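Long-range contacts in UDP-N-acetylglucosamine--peptide N-acetylglucosaminyltransferase stabilizing protein GtfB (Streptococcus gordonii, PDB 5E9T), which binds its substrate GspB and, with GtfA, adds the first GlcNAc to this serine-rich protein, as part of the accessory SecA2/SecY2 export system: residues E137-T141 with V153-V157; S206-R212 with Q240-Q244; H293-I297 with S321-M327; V367-F371 with L384-Y389. All blocks are in the same frame, centred on the assembly; numbering follows the deposited sequence.

Contact 1 of 4, residues E137-T141 with V153-V157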
# COMPACT_ATOMS: atom_id res chain seq x y z
N GLU B 137 -2.23 19.97 8.36
CA GLU B 137 -2.18 21.43 8.31
C GLU B 137 -1.93 21.88 6.88
O GLU B 137 -1.14 21.28 6.15
CB GLU B 137 -1.06 21.95 9.22
CG GLU B 137 -0.89 21.19 10.51
CD GLU B 137 -0.29 22.07 11.60
OE1 GLU B 137 -0.37 23.30 11.48
OE2 GLU B 137 0.27 21.53 12.56
N ALA B 138 -2.61 22.95 6.48
CA ALA B 138 -2.41 23.48 5.14
C ALA B 138 -1.03 24.11 5.04
O ALA B 138 -0.68 25.00 5.82
CB ALA B 138 -3.49 24.51 4.82
N PHE B 139 -0.23 23.63 4.08
CA PHE B 139 1.07 24.25 3.83
C PHE B 139 0.93 25.49 2.97
O PHE B 139 1.27 26.60 3.39
CB PHE B 139 2.03 23.26 3.18
CG PHE B 139 3.29 23.90 2.69
CD1 PHE B 139 4.14 24.55 3.57
CD2 PHE B 139 3.63 23.87 1.35
CE1 PHE B 139 5.30 25.15 3.13
CE2 PHE B 139 4.79 24.47 0.90
CZ PHE B 139 5.63 25.11 1.79
N ASN B 140 0.46 25.33 1.73
CA ASN B 140 0.26 26.46 0.84
C ASN B 140 -0.89 26.17 -0.10
O ASN B 140 -1.48 25.09 -0.08
CB ASN B 140 1.55 26.79 0.08
CG ASN B 140 1.96 25.70 -0.91
OD1 ASN B 140 1.22 24.77 -1.18
ND2 ASN B 140 3.16 25.84 -1.45
N THR B 141 -1.20 27.15 -0.95
CA THR B 141 -2.13 26.96 -2.06
C THR B 141 -1.57 27.67 -3.28
O THR B 141 -1.20 28.84 -3.20
CB THR B 141 -3.52 27.51 -1.73
OG1 THR B 141 -4.06 26.82 -0.60
CG2 THR B 141 -4.44 27.34 -2.92
N VAL B 153 1.06 32.01 -5.27
CA VAL B 153 1.49 31.01 -4.30
C VAL B 153 1.33 31.65 -2.93
O VAL B 153 2.07 32.57 -2.57
CB VAL B 153 2.94 30.57 -4.53
CG1 VAL B 153 3.24 29.30 -3.75
CG2 VAL B 153 3.23 30.40 -6.01
N GLU B 154 0.36 31.17 -2.14
CA GLU B 154 0.11 31.73 -0.82
C GLU B 154 0.61 30.76 0.24
O GLU B 154 0.06 29.67 0.41
CB GLU B 154 -1.37 32.05 -0.60
CG GLU B 154 -1.66 32.50 0.83
CD GLU B 154 -2.92 33.34 0.95
OE1 GLU B 154 -3.62 33.53 -0.06
OE2 GLU B 154 -3.21 33.81 2.08
N ASN B 155 1.65 31.18 0.95
CA ASN B 155 2.21 30.38 2.03
C ASN B 155 1.31 30.51 3.26
O ASN B 155 1.12 31.61 3.77
CB ASN B 155 3.63 30.85 2.34
CG ASN B 155 4.36 29.96 3.32
OD1 ASN B 155 3.81 29.57 4.35
ND2 ASN B 155 5.61 29.64 3.00
N HIS B 156 0.77 29.38 3.72
CA HIS B 156 -0.19 29.43 4.82
C HIS B 156 0.47 29.49 6.19
O HIS B 156 -0.19 29.85 7.16
CB HIS B 156 -1.13 28.22 4.75
CG HIS B 156 -2.04 28.24 3.56
ND1 HIS B 156 -2.65 29.39 3.11
CD2 HIS B 156 -2.44 27.25 2.73
CE1 HIS B 156 -3.38 29.10 2.05
NE2 HIS B 156 -3.27 27.81 1.80
N VAL B 157 1.75 29.12 6.30
CA VAL B 157 2.43 29.21 7.59
C VAL B 157 2.89 30.64 7.86
O VAL B 157 2.67 31.17 8.96
CB VAL B 157 3.60 28.21 7.65
CG1 VAL B 157 4.23 28.24 9.03
CG2 VAL B 157 3.12 26.81 7.31

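Contact 2 of 4, residues S206-R212 with Q240-Q244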
# COMPACT_ATOMS: atom_id res chain seq x y z
N SER B 206 -10.26 47.97 5.54
CA SER B 206 -10.76 49.30 5.86
C SER B 206 -9.96 49.91 7.00
O SER B 206 -9.50 51.05 6.90
CB SER B 206 -12.24 49.26 6.20
OG SER B 206 -12.73 50.59 6.26
N HIS B 207 -9.77 49.15 8.10
CA HIS B 207 -9.03 49.66 9.25
C HIS B 207 -7.64 50.17 8.86
O HIS B 207 -7.10 51.06 9.52
CB HIS B 207 -8.90 48.57 10.32
CG HIS B 207 -7.83 48.83 11.32
ND1 HIS B 207 -6.50 48.57 11.07
CD2 HIS B 207 -7.88 49.32 12.58
CE1 HIS B 207 -5.78 48.90 12.13
NE2 HIS B 207 -6.60 49.35 13.06
N SER B 208 -7.05 49.61 7.80
CA SER B 208 -5.71 49.98 7.37
C SER B 208 -5.69 51.06 6.30
O SER B 208 -4.61 51.47 5.86
CB SER B 208 -4.97 48.74 6.86
OG SER B 208 -5.79 47.98 5.99
N LEU B 209 -6.86 51.52 5.84
CA LEU B 209 -6.95 52.60 4.87
C LEU B 209 -7.26 53.96 5.50
O LEU B 209 -7.54 54.92 4.76
CB LEU B 209 -7.99 52.27 3.80
CG LEU B 209 -7.34 51.82 2.48
CD1 LEU B 209 -8.37 51.34 1.49
CD2 LEU B 209 -6.51 52.95 1.89
N THR B 210 -7.24 54.07 6.84
CA THR B 210 -7.62 55.31 7.51
C THR B 210 -6.92 56.54 6.93
O THR B 210 -7.49 57.63 6.91
CB THR B 210 -7.32 55.21 9.01
OG1 THR B 210 -7.93 54.03 9.54
CG2 THR B 210 -7.86 56.44 9.76
N GLY B 211 -5.68 56.38 6.46
CA GLY B 211 -4.98 57.50 5.85
C GLY B 211 -5.75 58.14 4.71
O GLY B 211 -5.76 59.36 4.56
N ARG B 212 -6.41 57.32 3.89
CA ARG B 212 -7.27 57.82 2.83
C ARG B 212 -8.66 58.17 3.38
O ARG B 212 -9.11 57.61 4.39
CB ARG B 212 -7.36 56.78 1.71
CG ARG B 212 -8.13 57.23 0.49
CD ARG B 212 -9.54 56.71 0.53
NE ARG B 212 -10.41 57.39 -0.43
CZ ARG B 212 -10.32 57.24 -1.74
NH1 ARG B 212 -11.15 57.90 -2.54
NH2 ARG B 212 -9.41 56.43 -2.26
N GLN B 240 -11.74 57.68 14.46
CA GLN B 240 -11.11 58.07 13.21
C GLN B 240 -11.25 57.04 12.09
O GLN B 240 -10.92 57.35 10.94
CB GLN B 240 -9.62 58.36 13.43
CG GLN B 240 -9.30 59.74 13.98
CD GLN B 240 -8.12 59.71 14.91
OE1 GLN B 240 -7.00 59.47 14.49
NE2 GLN B 240 -8.37 59.96 16.19
N LEU B 241 -11.71 55.82 12.39
CA LEU B 241 -11.66 54.76 11.40
C LEU B 241 -12.64 55.02 10.26
O LEU B 241 -13.66 55.69 10.43
CB LEU B 241 -11.96 53.41 12.06
CG LEU B 241 -10.92 52.92 13.07
CD1 LEU B 241 -11.39 51.64 13.75
CD2 LEU B 241 -9.56 52.71 12.40
N ARG B 242 -12.31 54.48 9.09
CA ARG B 242 -13.15 54.73 7.91
C ARG B 242 -14.57 54.23 8.12
O ARG B 242 -15.51 54.82 7.59
CB ARG B 242 -12.53 54.08 6.68
CG ARG B 242 -11.35 54.84 6.11
CD ARG B 242 -10.86 54.17 4.84
NE ARG B 242 -11.97 53.82 3.96
CZ ARG B 242 -12.08 54.21 2.70
NH1 ARG B 242 -11.14 54.97 2.16
NH2 ARG B 242 -13.13 53.85 1.98
N THR B 243 -14.75 53.17 8.89
CA THR B 243 -16.07 52.61 9.16
C THR B 243 -16.51 53.06 10.55
O THR B 243 -15.89 52.69 11.55
CB THR B 243 -16.04 51.09 9.03
OG1 THR B 243 -15.54 50.50 10.24
CG2 THR B 243 -15.13 50.72 7.92
N GLN B 244 -17.50 53.95 10.59
CA GLN B 244 -18.20 54.32 11.82
C GLN B 244 -19.61 53.72 11.94
O GLN B 244 -20.34 54.10 12.86
CB GLN B 244 -18.24 55.84 11.95
CG GLN B 244 -16.90 56.41 12.39
CD GLN B 244 -16.72 56.38 13.90
OE1 GLN B 244 -17.66 56.66 14.64
NE2 GLN B 244 -15.53 56.02 14.35

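Contact 3 of 4, residues H293-I297 with S321-M327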
# COMPACT_ATOMS: atom_id res chain seq x y z
N HIS B 293 -34.56 12.94 2.48
CA HIS B 293 -33.64 11.95 1.94
C HIS B 293 -34.03 10.52 2.30
O HIS B 293 -33.98 9.64 1.43
CB HIS B 293 -32.21 12.27 2.36
CG HIS B 293 -31.58 13.29 1.48
ND1 HIS B 293 -31.14 14.52 1.93
CD2 HIS B 293 -31.36 13.29 0.14
CE1 HIS B 293 -30.66 15.21 0.92
NE2 HIS B 293 -30.78 14.49 -0.18
N SER B 294 -34.42 10.26 3.54
CA SER B 294 -35.06 8.99 3.84
C SER B 294 -35.71 9.07 5.21
O SER B 294 -35.56 10.05 5.94
CB SER B 294 -34.09 7.80 3.79
OG SER B 294 -34.83 6.60 3.60
N ASP B 295 -36.38 7.99 5.56
CA ASP B 295 -37.40 8.06 6.56
C ASP B 295 -36.82 7.76 7.97
O ASP B 295 -35.68 7.36 8.09
CB ASP B 295 -38.53 7.10 6.13
CG ASP B 295 -38.02 5.74 5.74
OD1 ASP B 295 -37.62 5.55 4.57
OD2 ASP B 295 -38.03 4.84 6.61
N GLN B 296 -37.62 7.99 9.01
CA GLN B 296 -38.94 8.54 8.75
C GLN B 296 -39.21 9.92 9.28
O GLN B 296 -38.77 10.35 10.35
CB GLN B 296 -40.01 7.57 9.24
CG GLN B 296 -41.32 7.75 8.46
CD GLN B 296 -42.49 7.75 9.34
OE1 GLN B 296 -42.42 8.07 10.53
NE2 GLN B 296 -43.63 7.42 8.77
N ILE B 297 -39.99 10.60 8.44
CA ILE B 297 -40.55 11.91 8.70
C ILE B 297 -41.20 11.82 10.08
O ILE B 297 -42.05 10.96 10.31
CB ILE B 297 -41.59 12.26 7.62
CG1 ILE B 297 -40.95 12.40 6.23
CG2 ILE B 297 -42.41 13.43 8.05
CD1 ILE B 297 -40.86 11.08 5.46
N SER B 321 -37.78 3.69 1.18
CA SER B 321 -37.86 2.42 1.88
C SER B 321 -39.32 1.99 2.03
O SER B 321 -40.18 2.82 2.33
CB SER B 321 -37.23 2.54 3.28
OG SER B 321 -38.07 3.31 4.13
N PRO B 322 -39.63 0.69 1.90
CA PRO B 322 -41.03 0.27 2.12
C PRO B 322 -41.59 0.71 3.47
O PRO B 322 -42.81 0.68 3.65
CB PRO B 322 -40.97 -1.25 1.98
CG PRO B 322 -39.87 -1.47 0.98
CD PRO B 322 -38.82 -0.40 1.33
N LYS B 323 -40.73 1.13 4.41
CA LYS B 323 -41.21 1.77 5.64
C LYS B 323 -42.09 2.98 5.33
O LYS B 323 -43.15 3.16 5.95
CB LYS B 323 -40.02 2.17 6.51
CG LYS B 323 -40.32 2.42 7.99
CD LYS B 323 -40.72 3.86 8.27
CE LYS B 323 -40.90 4.12 9.76
NZ LYS B 323 -39.60 4.36 10.45
N LEU B 324 -41.65 3.87 4.42
CA LEU B 324 -42.55 4.95 4.00
C LEU B 324 -43.50 4.52 2.89
O LEU B 324 -44.63 5.02 2.83
CB LEU B 324 -41.79 6.21 3.57
CG LEU B 324 -41.43 6.38 2.11
CD1 LEU B 324 -41.00 7.80 1.83
CD2 LEU B 324 -40.28 5.54 2.04
N LEU B 325 -43.07 3.63 1.98
CA LEU B 325 -43.94 3.20 0.89
C LEU B 325 -45.19 2.54 1.47
O LEU B 325 -46.18 2.32 0.78
CB LEU B 325 -43.22 2.25 -0.08
CG LEU B 325 -42.46 2.84 -1.27
CD1 LEU B 325 -41.75 1.76 -2.09
CD2 LEU B 325 -43.39 3.65 -2.16
N SER B 326 -45.11 2.24 2.77
CA SER B 326 -46.28 1.80 3.53
C SER B 326 -47.32 2.90 3.68
O SER B 326 -48.51 2.60 3.79
CB SER B 326 -45.82 1.30 4.90
OG SER B 326 -44.95 0.20 4.78
N MSE B 327 -46.91 4.16 3.70
CA MSE B 327 -47.85 5.22 4.08
C MSE B 327 -48.69 5.76 2.93
O MSE B 327 -49.70 6.42 3.14
CB MSE B 327 -47.09 6.35 4.77
CG MSE B 327 -46.45 5.87 6.04
SE MSE B 327 -47.45 6.46 7.57
CE MSE B 327 -46.94 8.28 7.44

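Contact 4 of 4, residues V367-F371 with L384-Y389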
# COMPACT_ATOMS: atom_id res chain seq x y z
N VAL B 367 -35.95 24.44 2.43
CA VAL B 367 -36.53 25.45 3.32
C VAL B 367 -36.48 26.82 2.67
O VAL B 367 -37.45 27.59 2.72
CB VAL B 367 -35.82 25.43 4.68
CG1 VAL B 367 -36.32 26.57 5.55
CG2 VAL B 367 -36.04 24.10 5.38
N ARG B 368 -35.35 27.15 2.03
CA ARG B 368 -35.24 28.43 1.33
C ARG B 368 -36.21 28.51 0.16
O ARG B 368 -37.00 29.45 0.06
CB ARG B 368 -33.80 28.63 0.84
CG ARG B 368 -33.63 29.77 -0.17
CD ARG B 368 -33.72 31.14 0.49
NE ARG B 368 -33.29 32.23 -0.37
CZ ARG B 368 -32.78 33.37 0.07
NH1 ARG B 368 -32.62 33.57 1.37
NH2 ARG B 368 -32.42 34.32 -0.79
N LYS B 369 -36.17 27.52 -0.73
CA LYS B 369 -37.03 27.53 -1.91
C LYS B 369 -38.50 27.65 -1.53
O LYS B 369 -39.28 28.30 -2.24
CB LYS B 369 -36.78 26.29 -2.76
CG LYS B 369 -37.92 25.92 -3.69
CD LYS B 369 -37.43 25.33 -4.99
CE LYS B 369 -37.21 26.42 -6.03
NZ LYS B 369 -37.02 25.85 -7.39
N ALA B 370 -38.90 27.04 -0.41
CA ALA B 370 -40.24 27.28 0.11
C ALA B 370 -40.45 28.75 0.44
O ALA B 370 -41.43 29.36 0.02
CB ALA B 370 -40.48 26.41 1.35
N PHE B 371 -39.51 29.34 1.19
CA PHE B 371 -39.62 30.74 1.58
C PHE B 371 -39.71 31.65 0.36
O PHE B 371 -40.50 32.60 0.34
CB PHE B 371 -38.43 31.13 2.46
CG PHE B 371 -38.45 32.55 2.93
CD1 PHE B 371 -37.84 33.55 2.19
CD2 PHE B 371 -39.07 32.89 4.13
CE1 PHE B 371 -37.86 34.86 2.63
CE2 PHE B 371 -39.08 34.20 4.57
CZ PHE B 371 -38.48 35.19 3.82
N LEU B 384 -34.52 20.74 9.65
CA LEU B 384 -33.38 20.96 8.80
C LEU B 384 -33.25 22.47 8.63
O LEU B 384 -34.22 23.15 8.28
CB LEU B 384 -33.57 20.22 7.47
CG LEU B 384 -33.58 18.68 7.63
CD1 LEU B 384 -34.72 18.11 8.48
CD2 LEU B 384 -33.67 18.02 6.30
N HIS B 385 -32.09 23.00 8.99
CA HIS B 385 -31.83 24.44 8.89
C HIS B 385 -32.00 24.79 7.41
O HIS B 385 -31.71 23.96 6.58
CB HIS B 385 -30.43 24.78 9.41
CG HIS B 385 -30.04 24.02 10.64
ND1 HIS B 385 -30.47 24.37 11.90
CD2 HIS B 385 -29.26 22.93 10.80
CE1 HIS B 385 -29.97 23.53 12.78
NE2 HIS B 385 -29.23 22.64 12.14
N ASP B 386 -32.40 26.01 7.07
CA ASP B 386 -32.28 27.19 7.92
C ASP B 386 -33.38 27.40 8.94
O ASP B 386 -34.57 27.18 8.68
CB ASP B 386 -32.19 28.43 7.03
CG ASP B 386 -31.17 28.27 5.92
OD1 ASP B 386 -31.13 27.18 5.31
OD2 ASP B 386 -30.41 29.23 5.67
N ARG B 387 -32.96 27.82 10.13
CA ARG B 387 -33.84 28.44 11.10
C ARG B 387 -34.16 29.88 10.74
O ARG B 387 -35.04 30.47 11.37
CB ARG B 387 -33.20 28.42 12.49
CG ARG B 387 -32.31 27.23 12.72
CD ARG B 387 -32.34 26.86 14.18
NE ARG B 387 -32.18 25.42 14.35
CZ ARG B 387 -32.83 24.72 15.27
NH1 ARG B 387 -33.69 25.33 16.08
NH2 ARG B 387 -32.64 23.42 15.37
N HIS B 388 -33.45 30.45 9.76
CA HIS B 388 -33.67 31.84 9.38
C HIS B 388 -35.13 32.09 9.02
O HIS B 388 -35.70 33.12 9.39
CB HIS B 388 -32.76 32.22 8.20
CG HIS B 388 -31.30 32.00 8.44
ND1 HIS B 388 -30.62 30.89 7.98
CD2 HIS B 388 -30.36 32.78 9.04
CE1 HIS B 388 -29.34 30.98 8.31
NE2 HIS B 388 -29.16 32.12 8.95
N TYR B 389 -35.75 31.16 8.29
CA TYR B 389 -37.02 31.43 7.61
C TYR B 389 -38.25 30.91 8.34
O TYR B 389 -39.36 31.05 7.81
CB TYR B 389 -36.99 30.83 6.20
CG TYR B 389 -35.75 31.18 5.43
CD1 TYR B 389 -35.30 30.38 4.41
CD2 TYR B 389 -35.04 32.32 5.70
CE1 TYR B 389 -34.16 30.70 3.71
CE2 TYR B 389 -33.90 32.64 5.00
CZ TYR B 389 -33.46 31.83 4.00
OH TYR B 389 -32.33 32.16 3.29

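Contact 1 of 4, residues E137-T141 with V153-V157
Strand 138-144 carries a classic beta bulge on the side of strand 126-132, where Phe-139 and Asn-140 both face Ala-131, and Phe-139, with a psi of -63°, supplies the helix-like backbone that such a bulge needs. Toward residues 153-157 the pairing is regular, and the bulged residue's carbonyl finds a donor there: His-156 N binds Phe-139 O at 2.8 Å. Thr-141 and Glu-154 form a hydrogen-bonded pair, with Thr-141 N to Glu-154 O at 3.1 Å and Glu-154 N to Thr-141 O at 3.0 Å, while Asn-140 and Asn-155 are a non-hydrogen-bonded pair whose CA atoms lie 4.5 Å apart. Where the strand ends, His-156 turns its imidazole back over the ladder. Its NE2 shares a hydrogen bond of 2.7 Å with Thr-141 OG1, and its CD2 lies 3.6 Å from Ala-138 CB, a methyl small enough to leave room for the ring. Asn-155 OD1 accepts from Val-157 N at 2.9 Å, an Asx turn that suits asparagine to a strand's exit. On the face of Asn-140 and Asn-155 lies the Gtf1 chain, whose Gln-163 binds Asn-140. On the face of Thr-141, Glu-154 meets Tyr-45 and Arg-176. The hairpin thus sits inside the long antiparallel sheet, between strands 126-132 and 161-163.

Contact 2 of 4, residues S206-R212 with Q240-Q244
Ser-206, in the last turn of helix 201-207, is small enough to let residues 240-244 come close: its OG lies 3.5 Å from Arg-242 CB, while its hydrogen bond goes to Asp-216. His-207 points its CA-to-CB bond away, yet its CD2 touches Leu-241 CD2 at 3.8 Å. The chain then turns, with Leu-209 N bonded to Ser-206 O at 2.9 Å. Leu-209 offers its base to the aliphatic part of Arg-242, CB to CD at 3.6 Å, and its carbonyl O also lies 3.4 Å from that CD. Thr-210 serves both its own turn and the neighbouring segment. Its OG1 donates to His-207 O at 3.1 Å, and its CG2 rests 3.4 Å from Gln-240 O, a use of both branches that suits threonine. Finally Arg-212 brings a second positive group near the first, with Arg-212 NE 3.6 Å from Arg-242 NH1, although the placing of these two groups is less sure. Asp-216 offsets this charge through a salt bridge to Arg-242. No hydrogen bond joins the two segments; Arg-242 buries more than any other residue here, and its CB, CG and CD pack on Ser-206, Thr-210 and Leu-209. The end of a helix thus meets the entry to strand 243-247, two places along the parallel sheet from strand 194-196, as expected of a Rossmann-like alpha/beta domain.

Contact 3 of 4, residues H293-I297 with S321-M327
Asp-295 pushes its carboxylate against the start of the short, weakly bonded helix 322-325, where it overlaps the flank of Lys-323 and the tip of Leu-324. Its OD2 lies 3.3 Å from Lys-323 CD, and its OD1 lies 3.7 Å from Leu-324 CD2. The polar anchor is Ser-321, whose OG donates to Asp-295 OD1 at 2.3 Å, a very short distance that a model at this resolution may exaggerate. Ser-294 OG donates to the same OD1 at 3.1 Å, so one carboxylate oxygen gathers two serine hydroxyls. Lysine suits this exposed position: its charge is attracted to the aspartate, although Asp-295 OD2 and Lys-323 NZ, 4.2 Å apart, do not reach a salt bridge. The peptide bond between Asp-295 and Gln-296 is cis, and both residues direct their CA-to-CB bonds toward the helix; Gln-296 CB comes within 3.5 Å of Lys-323 NZ. Met-327, modelled as selenomethionine, is buried beside Gln-296 and also packs on Leu-300 and Asp-301. The contact therefore joins the loop leaving strand 287-291 to the helical turn that follows strand 311-315, with helix 300-306 bordering it through Met-327 and His-359 bonded to Gln-296 O.

Contact 4 of 4, residues V367-F371 with L384-Y389
Tyr-389, with chi1 near -49° (m), sets its ring against three side chains of helix 366-372. Val-367 and Phe-371, four residues apart, share a helix face; Arg-368 starts sideways and reaches the tyrosine only by its long chain. Phe-371 takes the t rotamer, which lays its ring beside the tyrosine in an offset stack, with centroids 4.7 Å apart and planes inclined at 29°; its CD2 also touches Tyr-389 CB at 3.6 Å. Val-367, likewise t, spreads its two methyls over the loop: CG1 is 3.6 Å from Asp-386 O and 4.1 Å from Tyr-389 CD1, while CG2 is 3.6 Å from Leu-384 O. The t, p, t chain of Arg-368 brings NH1 round to donate to Tyr-389 OH at 2.4 Å, very short. Tyrosine suits this place, stacking through its ring and accepting through its hydroxyl. The cis peptide before Asp-386 bends the loop, and Asp-386 OD2 accepts a weak hydrogen bond from His-388 ND1 at 2.9 Å. Arg-368 also forms salt bridges to Glu-372 of the same helix and to Asp-14 on helix 10-21. That reach toward the N-terminal domain is consistent with the cleft between two Rossmann-like domains of a GT-B fold.

From the N terminus, contact 1 closes first, across the hairpin of strands 138-144 and 150-155 in the large antiparallel sheet that meets Gtf1. Contact 2 follows in the domain of the parallel sheet begun by strand 2-5, tying the end of helix 201-207 to the entry of strand 243-247 and closing a longer loop through helix 230-237. Contacts 3 and 4 then close loops in the later alpha/beta region, about strand 311-315 and about strand 376-379. All four run in series, so none nests or crosses. The nearest atoms of contacts 3 and 4 are about 6 Å apart; contacts 2 and 3, centres about 57 Å apart, lie on opposite sides of the chain's centre.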